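Long-range contacts in Cow rumen GH26 endo-mannanase (Metagenome, PDB 6UEH), which probably hydrolyses internal beta-1,4-mannosidic bonds of mannans such as galactomannan, with a family 26 glycoside hydrolase domain joined to a CBM6-like accessory domain: residues A[285-289]-A[343-348]; A[239-243]-A[326-330]; A[143-147]-A[377-381]. One frame throughout, in Å; residues are numbered along the deposited sequence.

Contact 1 of 3, residues A[285-289]-A[343-348]; sequences WNEAI and YLYDKL
Two outer helices of the family 26 barrel, 280-301 and 334-351, meet where Trp285, Asn286 and Ile289 receive Tyr343, Leu344 and Leu348. The short segments cross at -51° with their axes 11.6 Å apart, a separation that large side chains bridge. With CG trans to the backbone N (chi1 -176°), Tyr343 reaches out to the opposite helix, and Tyr343 OH donates to Asn286 OD1 at 2.7 Å. The hydroxyl lies in the carbonyl plane on a lone pair, and Asn282 ND2, one turn earlier, is hydrogen-bonded to that hydroxyl too. A phenylalanine in place of Tyr343 would probably leave both asparagine amides without this shared partner. In the TIM barrel, strand 306-309 runs between these helices in sequence, and the apolar side of their interface faces inward. There Trp285 NE1 comes within 3.4 Å of Tyr343 CD1, the rings slanting past one another. Ile289 uses all its branches: CD1 lies over the rim of one Trp285 face and meets the Tyr343 ring edge at CE1 (3.8 Å). Ile289 CG1 packs on Leu344 CD1 at 3.9 Å, while Ile289 CG2 touches Leu348 CD2 at 3.8 Å.

Contact 2 of 3, residues A[239-243]-A[326-330]; sequences WHINV and WFWWG. With ACT (acetate ion), chain D.
Trp328 turns the N-H edge of its indole to the backbone of Ile241 and one face to Val243. Trp328 NE1 donates to Ile241 O over 3.0 Å, nearly straight at 166°, with the oxygen almost exactly in the ring plane. Val243 CG1 sits over the five-membered ring of Trp328, 3.8 Å from its centroid, in a CH-pi contact suited to a compact branched side chain. Trp329 CE3 lies over the rim of the other Trp328 face, so the indole is clasped between a methyl group and a second indole. Placing CG between the backbone N and the carbonyl carbon (chi1 66°) brings the Trp328 ring across to the 239-243 loop. Trp329 points its own N-H to His312 O, and its CZ3 reaches Ile241 CG2 at 4.0 Å. Further along, His240 and Phe327 stand with their planes 85° apart, His240 NE2 lying 4.0 Å from Phe327 CZ. That imidazole is held at its other nitrogen, ND1, by Asp206 OD2, while its NE2 donates to acetate O at 2.6 Å. The acetate, probably from the crystallisation liquor, is also bound by His312 NE2 and meets the Phe327 edge. Both segments follow barrel strands, 234-238 and 306-309, at their C-terminal ends, where TIM-barrel glycoside hydrolases such as those of family 26 carry their substrate cleft.

Contact 3 of 3, residues A[143-147]-A[377-381]; sequences TKLSD and DEYVD
Asp381 leans across to Leu145 and Ser146, joining the loop ahead of strand 382-387 to the one that leads into helix 152-164. Its CB touches Leu145 CD2 at 3.8 Å, and the same methyl lies 3.5 Å from Asp381 CG, so the base of the acid rests on a hydrocarbon. CG is trans to the carbonyl carbon (chi1 -59°), which carries the carboxylate over to Ser146. There Asp381 OD1 accepts two bonds on its syn side: from Ser146 N at 2.9 Å and from Ser146 OG at 2.7 Å. The donors come from opposite faces of the carboxylate plane, a pincer that should restrict its rotation. Serine suits the place, being small enough to offer both N-H and hydroxyl to one oxygen; its OG is also bonded to Tyr345 OH. Asp381 OD2 accepts from Trp359 N, and a water linking it to Asp147 N lies 2.9 Å from that oxygen. Four donors thus satisfy a buried carboxylate. A second water ties Ser146 O to Glu378 O at the more exposed side. The site lies at the N-terminal ends of the parallel strands, on the floor of the TIM barrel, beside the segment leading to helix 152-164.

How the contacts relate
From the N terminus the chain first forms the beta-rich accessory domain, then reaches 143-147, the opening segment of contact 3. This contact closes the longest loop, 229 residues, only when 377-381 arrives, and contacts 1 and 2 both fall within that span. Those two cross: 239-243 and 285-289 pass before 326-330 completes contact 2 and 343-348 completes contact 1. They also touch in space, Trp285 of the helix pair packing on Trp239 and Trp328 of the loops. Helix 334-351 reaches contact 3 as well, Tyr345 meeting Ser146 and Asp346 touching Tyr379. Contacts 2 and 3, about 13 Å apart at their nearest atoms, belong to opposite ends of the barrel, and contact 1 to its helical wall.

Contact 1 of 3, residues A[285-289]-A[343-348]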
loop_
_atom_site.group_PDB
_atom_site.type_symbol
_atom_site.label_atom_id
_atom_site.label_comp_id
_atom_site.label_asym_id
_atom_site.label_seq_id
_atom_site.Cartn_x
_atom_site.Cartn_y
_atom_site.Cartn_z
ATOM N N TRP A 285 2.115 6.707 -27.361
ATOM C CA TRP A 285 2.437 6.981 -25.964
ATOM C C TRP A 285 2.796 8.455 -25.783
ATOM O O TRP A 285 2.328 9.107 -24.848
ATOM C CB TRP A 285 3.580 6.054 -25.514
ATOM C CG TRP A 285 4.043 6.156 -24.076
ATOM C CD1 TRP A 285 5.336 6.230 -23.645
ATOM C CD2 TRP A 285 3.230 6.151 -22.890
ATOM N NE1 TRP A 285 5.382 6.286 -22.275
ATOM C CE2 TRP A 285 4.104 6.241 -21.786
ATOM C CE3 TRP A 285 1.851 6.089 -22.656
ATOM C CZ2 TRP A 285 3.645 6.273 -20.470
ATOM C CZ3 TRP A 285 1.398 6.120 -21.347
ATOM C CH2 TRP A 285 2.293 6.213 -20.271
ATOM N N ASN A 286 3.594 8.988 -26.703
ATOM C CA ASN A 286 3.972 10.397 -26.654
ATOM C C ASN A 286 2.788 11.339 -26.855
ATOM O O ASN A 286 2.714 12.387 -26.214
ATOM C CB ASN A 286 5.055 10.694 -27.691
ATOM C CG ASN A 286 6.425 10.219 -27.248
ATOM O OD1 ASN A 286 6.696 10.106 -26.052
ATOM N ND2 ASN A 286 7.297 9.938 -28.209
ATOM N N GLU A 287 1.866 10.970 -27.742
ATOM C CA GLU A 287 0.663 11.771 -27.959
ATOM C C GLU A 287 -0.208 11.795 -26.710
ATOM O O GLU A 287 -0.754 12.835 -26.345
ATOM C CB GLU A 287 -0.148 11.238 -29.143
ATOM C CG GLU A 287 0.460 11.512 -30.503
ATOM C CD GLU A 287 -0.506 11.204 -31.634
ATOM O OE1 GLU A 287 -1.720 11.096 -31.360
ATOM O OE2 GLU A 287 -0.055 11.071 -32.791
ATOM N N ALA A 288 -0.335 10.644 -26.056
ATOM C CA ALA A 288 -1.115 10.549 -24.826
ATOM C C ALA A 288 -0.476 11.371 -23.709
ATOM O O ALA A 288 -1.168 12.051 -22.951
ATOM C CB ALA A 288 -1.262 9.095 -24.402
ATOM N N ILE A 289 0.848 11.304 -23.612
ATOM C CA ILE A 289 1.579 12.092 -22.626
ATOM C C ILE A 289 1.398 13.587 -22.891
ATOM O O ILE A 289 1.227 14.376 -21.959
ATOM C CB ILE A 289 3.079 11.735 -22.623
ATOM C CG1 ILE A 289 3.283 10.313 -22.101
ATOM C CG2 ILE A 289 3.873 12.713 -21.769
ATOM C CD1 ILE A 289 4.711 9.823 -22.223
ATOM N N TYR A 343 10.514 6.974 -17.893
ATOM C CA TYR A 343 10.249 7.671 -19.149
ATOM C C TYR A 343 9.232 8.787 -18.942
ATOM O O TYR A 343 9.462 9.928 -19.341
ATOM C CB TYR A 343 9.747 6.685 -20.212
ATOM C CG TYR A 343 9.537 7.284 -21.589
ATOM C CD1 TYR A 343 8.343 7.911 -21.925
ATOM C CD2 TYR A 343 10.528 7.202 -22.560
ATOM C CE1 TYR A 343 8.148 8.451 -23.185
ATOM C CE2 TYR A 343 10.340 7.737 -23.822
ATOM C CZ TYR A 343 9.148 8.361 -24.130
ATOM O OH TYR A 343 8.961 8.897 -25.385
ATOM N N LEU A 344 8.111 8.450 -18.312
ATOM C CA LEU A 344 7.048 9.417 -18.056
ATOM C C LEU A 344 7.523 10.529 -17.127
ATOM O O LEU A 344 7.254 11.707 -17.364
ATOM C CB LEU A 344 5.822 8.721 -17.459
ATOM C CG LEU A 344 4.648 9.629 -17.081
ATOM C CD1 LEU A 344 4.107 10.366 -18.305
ATOM C CD2 LEU A 344 3.546 8.831 -16.401
ATOM N N TYR A 345 8.234 10.141 -16.072
ATOM C CA TYR A 345 8.775 11.089 -15.104
ATOM C C TYR A 345 9.696 12.094 -15.786
ATOM O O TYR A 345 9.579 13.302 -15.577
ATOM C CB TYR A 345 9.529 10.344 -13.998
ATOM C CG TYR A 345 10.002 11.204 -12.842
ATOM C CD1 TYR A 345 11.130 12.007 -12.960
ATOM C CD2 TYR A 345 9.339 11.185 -11.620
ATOM C CE1 TYR A 345 11.572 12.784 -11.903
ATOM C CE2 TYR A 345 9.777 11.955 -10.556
ATOM C CZ TYR A 345 10.894 12.752 -10.704
ATOM O OH TYR A 345 11.336 13.522 -9.650
ATOM N N ASP A 346 10.618 11.586 -16.597
ATOM C CA ASP A 346 11.566 12.438 -17.305
ATOM C C ASP A 346 10.869 13.320 -18.335
ATOM O O ASP A 346 11.208 14.493 -18.482
ATOM C CB ASP A 346 12.645 11.593 -17.987
ATOM C CG ASP A 346 13.576 10.922 -16.992
ATOM O OD1 ASP A 346 13.547 11.299 -15.801
ATOM O OD2 ASP A 346 14.346 10.029 -17.406
ATOM N N LYS A 347 9.898 12.755 -19.047
ATOM C CA LYS A 347 9.162 13.505 -20.061
ATOM C C LYS A 347 8.390 14.677 -19.460
ATOM O O LYS A 347 8.459 15.794 -19.970
ATOM C CB LYS A 347 8.200 12.588 -20.819
ATOM C CG LYS A 347 8.797 11.947 -22.064
ATOM C CD LYS A 347 9.120 12.993 -23.120
ATOM C CE LYS A 347 9.606 12.353 -24.416
ATOM N NZ LYS A 347 10.897 11.626 -24.250
ATOM N N LEU A 348 7.661 14.423 -18.376
ATOM C CA LEU A 348 6.833 15.457 -17.759
ATOM C C LEU A 348 7.665 16.547 -17.087
ATOM O O LEU A 348 7.344 17.732 -17.200
ATOM C CB LEU A 348 5.869 14.843 -16.738
ATOM C CG LEU A 348 4.724 13.978 -17.279
ATOM C CD1 LEU A 348 3.696 13.705 -16.187
ATOM C CD2 LEU A 348 4.063 14.628 -18.490
#

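Contact 2 of 3, residues A[239-243]-A[326-330]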
loop_
_atom_site.group_PDB
_atom_site.type_symbol
_atom_site.label_atom_id
_atom_site.label_comp_id
_atom_site.label_asym_id
_atom_site.label_seq_id
_atom_site.Cartn_x
_atom_site.Cartn_y
_atom_site.Cartn_z
ATOM N N TRP A 239 -4.594 7.846 -13.967
ATOM C CA TRP A 239 -4.565 8.072 -15.407
ATOM C C TRP A 239 -4.818 6.767 -16.161
ATOM O O TRP A 239 -3.880 6.118 -16.615
ATOM C CB TRP A 239 -3.216 8.679 -15.813
ATOM C CG TRP A 239 -3.093 9.088 -17.252
ATOM C CD1 TRP A 239 -4.080 9.574 -18.063
ATOM C CD2 TRP A 239 -1.903 9.046 -18.051
ATOM N NE1 TRP A 239 -3.576 9.837 -19.316
ATOM C CE2 TRP A 239 -2.243 9.519 -19.335
ATOM C CE3 TRP A 239 -0.583 8.650 -17.805
ATOM C CZ2 TRP A 239 -1.310 9.607 -20.370
ATOM C CZ3 TRP A 239 0.342 8.740 -18.833
ATOM C CH2 TRP A 239 -0.027 9.215 -20.099
ATOM N N HIS A 240 -6.087 6.384 -16.280
ATOM C CA HIS A 240 -6.458 5.149 -16.971
ATOM C C HIS A 240 -6.338 5.286 -18.488
ATOM O O HIS A 240 -7.321 5.110 -19.213
ATOM C CB HIS A 240 -7.889 4.732 -16.609
ATOM C CG HIS A 240 -8.022 4.122 -15.248
ATOM N ND1 HIS A 240 -8.024 4.872 -14.091
ATOM C CD2 HIS A 240 -8.163 2.833 -14.861
ATOM C CE1 HIS A 240 -8.161 4.070 -13.050
ATOM N NE2 HIS A 240 -8.245 2.827 -13.489
ATOM N N ILE A 241 -5.133 5.584 -18.965
ATOM C CA ILE A 241 -4.919 5.802 -20.390
ATOM C C ILE A 241 -5.045 4.493 -21.176
ATOM O O ILE A 241 -4.334 3.519 -20.918
ATOM C CB ILE A 241 -3.540 6.465 -20.661
ATOM C CG1 ILE A 241 -3.298 6.617 -22.166
ATOM C CG2 ILE A 241 -2.404 5.700 -19.982
ATOM C CD1 ILE A 241 -4.277 7.552 -22.853
ATOM N N ASN A 242 -5.978 4.478 -22.124
ATOM C CA ASN A 242 -6.231 3.298 -22.944
ATOM C C ASN A 242 -5.322 3.213 -24.166
ATOM O O ASN A 242 -4.750 4.209 -24.604
ATOM C CB ASN A 242 -7.691 3.273 -23.413
ATOM C CG ASN A 242 -8.663 2.901 -22.308
ATOM O OD1 ASN A 242 -8.507 3.310 -21.156
ATOM N ND2 ASN A 242 -9.674 2.113 -22.658
ATOM N N VAL A 243 -5.198 2.007 -24.710
ATOM C CA VAL A 243 -4.558 1.801 -26.003
ATOM C C VAL A 243 -5.571 1.122 -26.919
ATOM O O VAL A 243 -6.526 0.513 -26.435
ATOM C CB VAL A 243 -3.279 0.940 -25.891
ATOM C CG1 VAL A 243 -2.246 1.624 -25.002
ATOM C CG2 VAL A 243 -3.614 -0.454 -25.370
ATOM N N TRP A 326 -2.702 -6.607 -14.790
ATOM C CA TRP A 326 -3.995 -6.440 -15.443
ATOM C C TRP A 326 -4.079 -5.129 -16.221
ATOM O O TRP A 326 -5.023 -4.912 -16.975
ATOM C CB TRP A 326 -5.142 -6.533 -14.431
ATOM C CG TRP A 326 -4.988 -5.691 -13.202
ATOM C CD1 TRP A 326 -4.941 -4.329 -13.137
ATOM C CD2 TRP A 326 -4.899 -6.161 -11.850
ATOM N NE1 TRP A 326 -4.812 -3.922 -11.829
ATOM C CE2 TRP A 326 -4.785 -5.029 -11.020
ATOM C CE3 TRP A 326 -4.897 -7.432 -11.263
ATOM C CZ2 TRP A 326 -4.669 -5.128 -9.634
ATOM C CZ3 TRP A 326 -4.783 -7.529 -9.887
ATOM C CH2 TRP A 326 -4.671 -6.384 -9.088
ATOM N N PHE A 327 -3.089 -4.260 -16.038
ATOM C CA PHE A 327 -2.965 -3.053 -16.851
ATOM C C PHE A 327 -1.858 -3.250 -17.884
ATOM O O PHE A 327 -0.898 -3.977 -17.626
ATOM C CB PHE A 327 -2.671 -1.835 -15.977
ATOM C CG PHE A 327 -3.848 -1.371 -15.167
ATOM C CD1 PHE A 327 -5.111 -1.297 -15.731
ATOM C CD2 PHE A 327 -3.694 -1.020 -13.836
ATOM C CE1 PHE A 327 -6.195 -0.870 -14.987
ATOM C CE2 PHE A 327 -4.775 -0.595 -13.085
ATOM C CZ PHE A 327 -6.025 -0.521 -13.660
ATOM N N TRP A 328 -1.982 -2.604 -19.043
ATOM C CA TRP A 328 -1.048 -2.862 -20.138
ATOM C C TRP A 328 0.388 -2.461 -19.798
ATOM O O TRP A 328 1.335 -3.070 -20.293
ATOM C CB TRP A 328 -1.498 -2.159 -21.430
ATOM C CG TRP A 328 -1.491 -0.648 -21.403
ATOM C CD1 TRP A 328 -2.564 0.171 -21.194
ATOM C CD2 TRP A 328 -0.366 0.218 -21.626
ATOM N NE1 TRP A 328 -2.177 1.488 -21.259
ATOM C CE2 TRP A 328 -0.833 1.545 -21.521
ATOM C CE3 TRP A 328 0.990 0.001 -21.898
ATOM C CZ2 TRP A 328 0.007 2.650 -21.676
ATOM C CZ3 TRP A 328 1.824 1.099 -22.050
ATOM C CH2 TRP A 328 1.329 2.406 -21.940
ATOM N N TRP A 329 0.556 -1.462 -18.938
ATOM C CA TRP A 329 1.900 -0.984 -18.626
ATOM C C TRP A 329 2.700 -1.949 -17.744
ATOM O O TRP A 329 3.894 -1.748 -17.533
ATOM C CB TRP A 329 1.844 0.402 -17.970
ATOM C CG TRP A 329 0.834 0.560 -16.868
ATOM C CD1 TRP A 329 0.957 0.145 -15.574
ATOM C CD2 TRP A 329 -0.439 1.209 -16.962
ATOM N NE1 TRP A 329 -0.167 0.485 -14.859
ATOM C CE2 TRP A 329 -1.039 1.140 -15.688
ATOM C CE3 TRP A 329 -1.136 1.837 -18.001
ATOM C CZ2 TRP A 329 -2.300 1.675 -15.425
ATOM C CZ3 TRP A 329 -2.387 2.367 -17.738
ATOM C CH2 TRP A 329 -2.957 2.280 -16.460
ATOM N N GLY A 330 2.055 -3.000 -17.247
ATOM C CA GLY A 330 2.746 -3.992 -16.437
ATOM C C GLY A 330 2.930 -5.310 -17.166
ATOM O O GLY A 330 3.520 -6.255 -16.640
HETATM C C ACT D . -8.975 1.140 -10.803
HETATM O O ACT D . -9.053 0.804 -12.005
HETATM O OXT ACT D . -8.010 1.876 -10.502
HETATM C CH3 ACT D . -9.983 0.690 -9.788
#

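Contact 3 of 3, residues A[143-147]-A[377-381]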
loop_
_atom_site.group_PDB
_atom_site.type_symbol
_atom_site.label_atom_id
_atom_site.label_comp_id
_atom_site.label_asym_id
_atom_site.label_seq_id
_atom_site.Cartn_x
_atom_site.Cartn_y
_atom_site.Cartn_z
ATOM N N THR A 143 10.651 14.777 3.802
ATOM C CA THR A 143 9.621 14.934 2.785
ATOM C C THR A 143 10.037 15.882 1.661
ATOM O O THR A 143 9.186 16.494 1.013
ATOM C CB THR A 143 8.301 15.438 3.403
ATOM O OG1 THR A 143 8.578 16.490 4.335
ATOM C CG2 THR A 143 7.585 14.303 4.126
ATOM N N LYS A 144 11.341 16.000 1.426
ATOM C CA LYS A 144 11.823 16.745 0.268
ATOM C C LYS A 144 11.433 15.985 -0.993
ATOM O O LYS A 144 11.697 14.789 -1.107
ATOM C CB LYS A 144 13.338 16.950 0.325
ATOM C CG LYS A 144 13.867 17.931 -0.717
ATOM C CD LYS A 144 15.386 18.022 -0.679
ATOM C CE LYS A 144 15.901 19.187 -1.518
ATOM N NZ LYS A 144 15.522 19.084 -2.958
ATOM N N LEU A 145 10.793 16.675 -1.930
ATOM C CA LEU A 145 10.321 16.028 -3.149
ATOM C C LEU A 145 11.485 15.600 -4.039
ATOM O O LEU A 145 12.566 16.185 -3.988
ATOM C CB LEU A 145 9.371 16.957 -3.908
ATOM C CG LEU A 145 7.995 17.100 -3.250
ATOM C CD1 LEU A 145 7.171 18.188 -3.923
ATOM C CD2 LEU A 145 7.257 15.766 -3.275
ATOM N N SER A 146 11.258 14.570 -4.848
ATOM C CA SER A 146 12.305 14.021 -5.704
ATOM C C SER A 146 12.679 14.975 -6.833
ATOM O O SER A 146 13.817 14.974 -7.303
ATOM C CB SER A 146 11.869 12.673 -6.284
ATOM O OG SER A 146 10.668 12.804 -7.026
ATOM N N ASP A 147 11.715 15.778 -7.273
ATOM C CA ASP A 147 11.963 16.798 -8.289
ATOM C C ASP A 147 12.627 18.011 -7.647
ATOM O O ASP A 147 12.014 18.691 -6.824
ATOM C CB ASP A 147 10.656 17.203 -8.983
ATOM C CG ASP A 147 10.877 18.062 -10.225
ATOM O OD1 ASP A 147 11.949 18.688 -10.365
ATOM O OD2 ASP A 147 9.956 18.117 -11.068
ATOM N N ASP A 377 13.998 5.765 -5.128
ATOM C CA ASP A 377 13.783 6.955 -4.305
ATOM C C ASP A 377 13.814 8.259 -5.096
ATOM O O ASP A 377 13.181 9.239 -4.708
ATOM C CB ASP A 377 14.831 7.028 -3.191
ATOM C CG ASP A 377 14.668 5.930 -2.161
ATOM O OD1 ASP A 377 13.579 5.318 -2.105
ATOM O OD2 ASP A 377 15.627 5.685 -1.401
ATOM N N GLU A 378 14.557 8.273 -6.197
ATOM C CA GLU A 378 14.748 9.499 -6.960
ATOM C C GLU A 378 13.637 9.725 -7.991
ATOM O O GLU A 378 13.614 10.752 -8.668
ATOM C CB GLU A 378 16.124 9.486 -7.639
ATOM C CG GLU A 378 16.284 8.490 -8.786
ATOM C CD GLU A 378 16.497 7.044 -8.333
ATOM O OE1 GLU A 378 16.418 6.763 -7.119
ATOM O OE2 GLU A 378 16.752 6.184 -9.203
ATOM N N TYR A 379 12.707 8.777 -8.091
ATOM C CA TYR A 379 11.618 8.872 -9.064
ATOM C C TYR A 379 10.223 8.797 -8.440
ATOM O O TYR A 379 9.221 8.875 -9.153
ATOM C CB TYR A 379 11.747 7.766 -10.114
ATOM C CG TYR A 379 12.786 8.031 -11.178
ATOM C CD1 TYR A 379 12.496 8.837 -12.272
ATOM C CD2 TYR A 379 14.049 7.463 -11.101
ATOM C CE1 TYR A 379 13.441 9.080 -13.251
ATOM C CE2 TYR A 379 15.003 7.701 -12.075
ATOM C CZ TYR A 379 14.692 8.509 -13.148
ATOM O OH TYR A 379 15.633 8.749 -14.122
ATOM N N VAL A 380 10.159 8.628 -7.123
ATOM C CA VAL A 380 8.889 8.415 -6.425
ATOM C C VAL A 380 8.816 9.264 -5.150
ATOM O O VAL A 380 9.808 9.391 -4.432
ATOM C CB VAL A 380 8.690 6.916 -6.067
ATOM C CG1 VAL A 380 7.363 6.695 -5.353
ATOM C CG2 VAL A 380 8.768 6.042 -7.319
ATOM N N ASP A 381 7.649 9.844 -4.873
ATOM C CA ASP A 381 7.470 10.700 -3.699
ATOM C C ASP A 381 6.551 10.089 -2.647
ATOM O O ASP A 381 6.466 10.586 -1.524
ATOM C CB ASP A 381 6.907 12.061 -4.111
ATOM C CG ASP A 381 7.798 12.787 -5.091
ATOM O OD1 ASP A 381 9.032 12.763 -4.900
ATOM O OD2 ASP A 381 7.263 13.378 -6.052
HETATM O O HOH W 1 14.082 13.465 -9.748
HETATM O O HOH W 2 8.856 15.600 -6.894
#